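Local coordinates for protein putative DsbA oxidoreductase SCO1869 (Streptomyces coelicolor A3, PDB 3GL5) that is probably a thiol-disulphide oxidoreductase of the DsbA family, built on a thioredoxin-like fold, though its biological role has not been established, at residues E6-I11 and V184-L189; V39-E44 and R170-E175. One frame throughout, in Å; residues are numbered along the deposited sequence.

Contact 1: residues E6-I11 and V184-L189; sequences EIWSDI and VPFFVL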
# COMPACT_ATOMS: atom_id res chain seq x y z
N GLU A 6 7.46 4.68 5.28
CA GLU A 6 6.70 5.69 4.50
C GLU A 6 7.47 7.00 4.41
O GLU A 6 8.06 7.48 5.40
CB GLU A 6 5.36 5.95 5.15
CG GLU A 6 4.56 4.68 5.41
CD GLU A 6 3.46 4.89 6.39
OE1 GLU A 6 3.69 4.74 7.61
OE2 GLU A 6 2.36 5.28 5.95
N ILE A 7 7.49 7.58 3.23
CA ILE A 7 8.30 8.78 3.00
C ILE A 7 7.42 9.90 2.45
O ILE A 7 7.01 9.85 1.27
CB ILE A 7 9.42 8.52 1.97
CG1 ILE A 7 10.24 7.29 2.35
CG2 ILE A 7 10.26 9.78 1.76
CD1 ILE A 7 11.39 7.00 1.35
N TRP A 8 7.13 10.89 3.27
CA TRP A 8 6.39 12.08 2.79
C TRP A 8 7.33 13.06 2.11
O TRP A 8 8.38 13.35 2.64
CB TRP A 8 5.70 12.77 3.96
CG TRP A 8 4.40 12.17 4.29
CD1 TRP A 8 3.17 12.62 3.87
CD2 TRP A 8 4.15 11.01 5.09
NE1 TRP A 8 2.17 11.82 4.38
CE2 TRP A 8 2.74 10.83 5.14
CE3 TRP A 8 4.97 10.11 5.79
CZ2 TRP A 8 2.14 9.77 5.84
CZ3 TRP A 8 4.38 9.07 6.50
CH2 TRP A 8 2.99 8.89 6.50
N SER A 9 6.96 13.58 0.94
CA SER A 9 7.81 14.58 0.27
C SER A 9 6.98 15.39 -0.71
O SER A 9 5.86 14.98 -1.08
CB SER A 9 8.96 13.93 -0.52
OG SER A 9 10.06 13.55 0.31
N ASP A 10 7.54 16.54 -1.12
CA ASP A 10 6.97 17.36 -2.18
C ASP A 10 7.97 17.39 -3.31
O ASP A 10 9.16 17.25 -3.08
CB ASP A 10 6.78 18.80 -1.70
CG ASP A 10 5.71 19.52 -2.45
OD1 ASP A 10 5.26 19.07 -3.53
OD2 ASP A 10 5.30 20.60 -1.97
N ILE A 11 7.50 17.55 -4.54
CA ILE A 11 8.41 17.76 -5.69
C ILE A 11 9.25 19.09 -5.62
O ILE A 11 10.40 19.15 -6.11
CB ILE A 11 7.62 17.68 -7.03
CG1 ILE A 11 6.85 16.32 -7.16
CG2 ILE A 11 8.54 17.87 -8.22
CD1 ILE A 11 7.74 15.05 -7.14
N VAL A 184 9.21 18.46 5.20
CA VAL A 184 9.64 17.24 4.50
C VAL A 184 11.13 17.35 4.08
O VAL A 184 11.66 18.46 4.01
CB VAL A 184 8.74 16.97 3.28
CG1 VAL A 184 7.41 16.42 3.74
CG2 VAL A 184 8.55 18.24 2.44
N PRO A 185 11.79 16.20 3.80
CA PRO A 185 11.24 14.83 3.79
C PRO A 185 11.00 14.32 5.21
O PRO A 185 11.67 14.78 6.17
CB PRO A 185 12.34 14.03 3.07
CG PRO A 185 13.61 14.75 3.50
CD PRO A 185 13.25 16.19 3.55
N PHE A 186 10.04 13.42 5.36
CA PHE A 186 9.63 12.91 6.67
C PHE A 186 9.44 11.42 6.45
O PHE A 186 8.69 11.02 5.55
CB PHE A 186 8.35 13.62 7.16
CG PHE A 186 7.76 13.07 8.46
CD1 PHE A 186 8.43 13.21 9.69
CD2 PHE A 186 6.50 12.43 8.46
CE1 PHE A 186 7.88 12.71 10.87
CE2 PHE A 186 5.91 11.97 9.65
CZ PHE A 186 6.61 12.07 10.85
N PHE A 187 10.19 10.63 7.22
CA PHE A 187 10.30 9.20 7.09
C PHE A 187 9.74 8.58 8.34
O PHE A 187 10.10 8.95 9.48
CB PHE A 187 11.76 8.76 7.00
CG PHE A 187 12.50 9.35 5.86
CD1 PHE A 187 12.74 8.58 4.71
CD2 PHE A 187 13.01 10.65 5.94
CE1 PHE A 187 13.46 9.10 3.62
CE2 PHE A 187 13.71 11.21 4.85
CZ PHE A 187 13.92 10.44 3.68
N VAL A 188 8.85 7.62 8.14
CA VAL A 188 8.24 6.96 9.26
C VAL A 188 8.56 5.49 9.10
O VAL A 188 8.18 4.86 8.10
CB VAL A 188 6.74 7.27 9.35
CG1 VAL A 188 6.06 6.43 10.46
CG2 VAL A 188 6.55 8.79 9.61
N LEU A 189 9.29 4.97 10.07
CA LEU A 189 9.83 3.62 9.99
C LEU A 189 8.99 2.79 10.90
O LEU A 189 9.01 2.98 12.12
CB LEU A 189 11.31 3.58 10.39
CG LEU A 189 12.23 4.33 9.43
CD1 LEU A 189 12.33 5.82 9.80
CD2 LEU A 189 13.59 3.72 9.37
O HOH W 1 5.94 3.54 8.71
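With CG of W8 anti to its carbonyl carbon (chi1 -84°) and CG of F186 anti to its backbone N (chi1 174°), the two rings lie side by side on one face of an antiparallel ladder. CE3 of W8 is 3.9 Å from CD2 of F186, and the ring planes meet obliquely. Further along that face, CZ3 of W8 reaches CG2 of V188 at 3.8 Å. On the other face I7, its CG1 anti to the carbonyl carbon, packs against F187: CG1 of I7 lies 3.7 Å from CD1 of F187, and CG2 of I7 makes an off-centre CH-pi contact, 4.2 Å from the ring centroid. Four backbone bonds fix this register, the shortest from W8 N to F186 O at 2.8 Å. W8 O takes two donors, F186 N and, from above the carbonyl plane, S9 OG. A water sits 2.8 Å from E6 OE1 and 2.7 Å from V188 O and can donate to either; E6 also pairs with R41 through OE2 and with R191 through OE1. The cis peptide before P185 lies just ahead of strand 186-189, as in the cis-proline loop of thioredoxin-like proteins, and V184 touches both C13 and C16, the CxxC disulfide. Strand 3-9 thus runs between strands 36-42 and 186-189, with helix 14-28 packed against the I7 face and L218 of the second subunit against F186 and V188.

Contact 2: residues V39-E44 and R170-E175; sequences VHRSFE and RADERE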
# COMPACT_ATOMS: atom_id res chain seq x y z
N VAL A 39 6.98 3.12 0.83
CA VAL A 39 5.74 3.65 0.28
C VAL A 39 5.92 5.18 0.24
O VAL A 39 6.29 5.79 1.26
CB VAL A 39 4.51 3.26 1.15
CG1 VAL A 39 3.21 4.02 0.68
CG2 VAL A 39 4.29 1.77 1.13
N HIS A 40 5.71 5.77 -0.94
CA HIS A 40 5.78 7.22 -1.09
C HIS A 40 4.43 7.85 -0.87
O HIS A 40 3.40 7.26 -1.23
CB HIS A 40 6.38 7.63 -2.44
CG HIS A 40 7.79 7.21 -2.60
ND1 HIS A 40 8.80 7.71 -1.81
CD2 HIS A 40 8.36 6.27 -3.40
CE1 HIS A 40 9.94 7.13 -2.14
NE2 HIS A 40 9.70 6.26 -3.11
N ARG A 41 4.45 9.05 -0.29
CA ARG A 41 3.29 9.74 0.28
C ARG A 41 3.35 11.21 -0.10
O ARG A 41 4.43 11.78 -0.14
CB ARG A 41 3.37 9.68 1.79
CG ARG A 41 3.23 8.32 2.35
CD ARG A 41 1.79 8.09 2.45
NE ARG A 41 1.54 6.96 3.27
CZ ARG A 41 0.37 6.72 3.84
NH1 ARG A 41 -0.66 7.58 3.70
NH2 ARG A 41 0.24 5.63 4.58
N SER A 42 2.20 11.79 -0.42
CA SER A 42 2.13 13.17 -0.87
C SER A 42 2.28 14.16 0.28
O SER A 42 1.70 13.97 1.33
CB SER A 42 0.76 13.46 -1.47
OG SER A 42 0.51 12.62 -2.57
N PHE A 43 2.99 15.25 0.02
CA PHE A 43 2.98 16.38 0.93
C PHE A 43 3.14 17.63 0.10
O PHE A 43 3.96 17.65 -0.81
CB PHE A 43 4.16 16.24 1.91
CG PHE A 43 4.14 17.25 3.06
CD1 PHE A 43 3.67 16.88 4.31
CD2 PHE A 43 4.67 18.54 2.90
CE1 PHE A 43 3.66 17.79 5.41
CE2 PHE A 43 4.69 19.47 3.98
CZ PHE A 43 4.17 19.10 5.23
N GLU A 44 2.37 18.68 0.40
CA GLU A 44 2.58 19.93 -0.32
C GLU A 44 3.12 20.97 0.67
O GLU A 44 2.46 21.30 1.65
CB GLU A 44 1.26 20.47 -0.92
CG GLU A 44 0.82 19.84 -2.24
CD GLU A 44 -0.61 20.22 -2.57
OE1 GLU A 44 -1.56 19.70 -1.92
OE2 GLU A 44 -0.80 21.10 -3.42
N ARG A 170 -5.11 14.47 -0.34
CA ARG A 170 -5.44 15.05 0.94
C ARG A 170 -5.27 14.02 2.06
O ARG A 170 -4.84 14.39 3.12
CB ARG A 170 -6.90 15.63 0.96
CG ARG A 170 -7.16 16.72 -0.04
CD ARG A 170 -6.20 17.89 0.14
NE ARG A 170 -6.47 18.93 -0.87
CZ ARG A 170 -5.55 19.70 -1.42
NH1 ARG A 170 -4.28 19.57 -1.05
NH2 ARG A 170 -5.89 20.59 -2.34
N ALA A 171 -5.62 12.75 1.84
CA ALA A 171 -5.51 11.75 2.89
C ALA A 171 -4.04 11.54 3.30
O ALA A 171 -3.75 11.41 4.47
CB ALA A 171 -6.17 10.44 2.44
N ASP A 172 -3.11 11.56 2.35
CA ASP A 172 -1.69 11.48 2.67
C ASP A 172 -1.30 12.71 3.49
O ASP A 172 -0.57 12.62 4.49
CB ASP A 172 -0.88 11.48 1.37
CG ASP A 172 -0.70 10.08 0.76
OD1 ASP A 172 -1.19 9.07 1.30
OD2 ASP A 172 -0.02 9.99 -0.27
N GLU A 173 -1.80 13.87 3.08
CA GLU A 173 -1.42 15.10 3.79
C GLU A 173 -1.99 15.10 5.19
O GLU A 173 -1.34 15.48 6.12
CB GLU A 173 -1.88 16.35 3.01
CG GLU A 173 -1.11 16.49 1.75
CD GLU A 173 -1.68 17.55 0.78
OE1 GLU A 173 -2.86 17.97 0.93
OE2 GLU A 173 -0.92 17.97 -0.12
N ARG A 174 -3.22 14.67 5.31
CA ARG A 174 -3.87 14.50 6.61
C ARG A 174 -3.05 13.61 7.55
O ARG A 174 -2.76 13.98 8.68
CB ARG A 174 -5.28 13.94 6.40
CG ARG A 174 -5.99 13.65 7.67
CD ARG A 174 -7.29 12.99 7.42
NE ARG A 174 -7.21 11.54 7.18
CZ ARG A 174 -7.70 10.91 6.11
NH1 ARG A 174 -8.30 11.59 5.14
NH2 ARG A 174 -7.62 9.58 6.01
N GLU A 175 -2.67 12.43 7.07
CA GLU A 175 -1.85 11.45 7.83
C GLU A 175 -0.50 12.05 8.33
O GLU A 175 -0.13 11.88 9.50
CB GLU A 175 -1.64 10.24 6.92
CG GLU A 175 -0.93 9.06 7.52
CD GLU A 175 -1.87 8.17 8.30
OE1 GLU A 175 -2.95 7.83 7.75
OE2 GLU A 175 -1.52 7.80 9.44
O HOH W 2 0.81 7.51 -0.69
O HOH W 3 -3.43 21.93 -3.13
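The end of strand 36-42, an outermost strand of the chain's central sheet, meets helix 166-178 at a polar strand-helix interface whose axes cross at -95° and approach to 7.1 Å. D172 points from the helix toward the strand and grips it with both carboxylate oxygens. OD2 accepts S42 N at 2.9 Å in a nearly straight bond (169°), met on its anti side but out of the carboxylate plane. OD1 takes NH1 of R41 at 2.9 Å in a salt bridge, the donor lying above the carboxylate plane, while NH2 of R41 pairs with E6 of strand 3-9. A water also bridges OD2 to H40 O. In this DsbA-like thioredoxin fold, helix 166-178, which leads into strand 186-189, meets the outer strand through polar and charged groups. An alanine at D172 would probably leave S42 N without this acceptor and R41 held by E6 but no longer tied to the helix through D172. Nearer the loop, R170, E44 and E173 form a salt-bridge network: R170 NH1 lies 2.9 Å from E173 OE1, on its syn lone pair, and makes a weaker bond to E44 OE1. E44 OE1 and E173 OE2 are only 2.6 Å apart, so one acid probably carries a proton. H108 on helix 101-111 bonds S42 OG.

How the contacts relate
Contact 1 and contact 2 have centres about 9 Å apart and share one sheet, since strands 3-9 and 36-42 are neighbours in it. Two side chains join them directly: E6 OE2 makes a salt bridge of 2.5 Å to R41 NH2, and W8 NE1 lies 2.9 Å from D172 O, probably hydrogen-bonded. The indole thus links strand 186-189 with helix 166-178. Along the chain, contact 2 is nested within the loop that contact 1 closes. The C13-C16 disulfide borders contact 1 through V184 and S9, while F43 of contact 2 lies near it without touching. The sodium ion, bound by G126, N127, D130 and R132, lies about 13 Å from the D10 side chain, so neither contact forms its site.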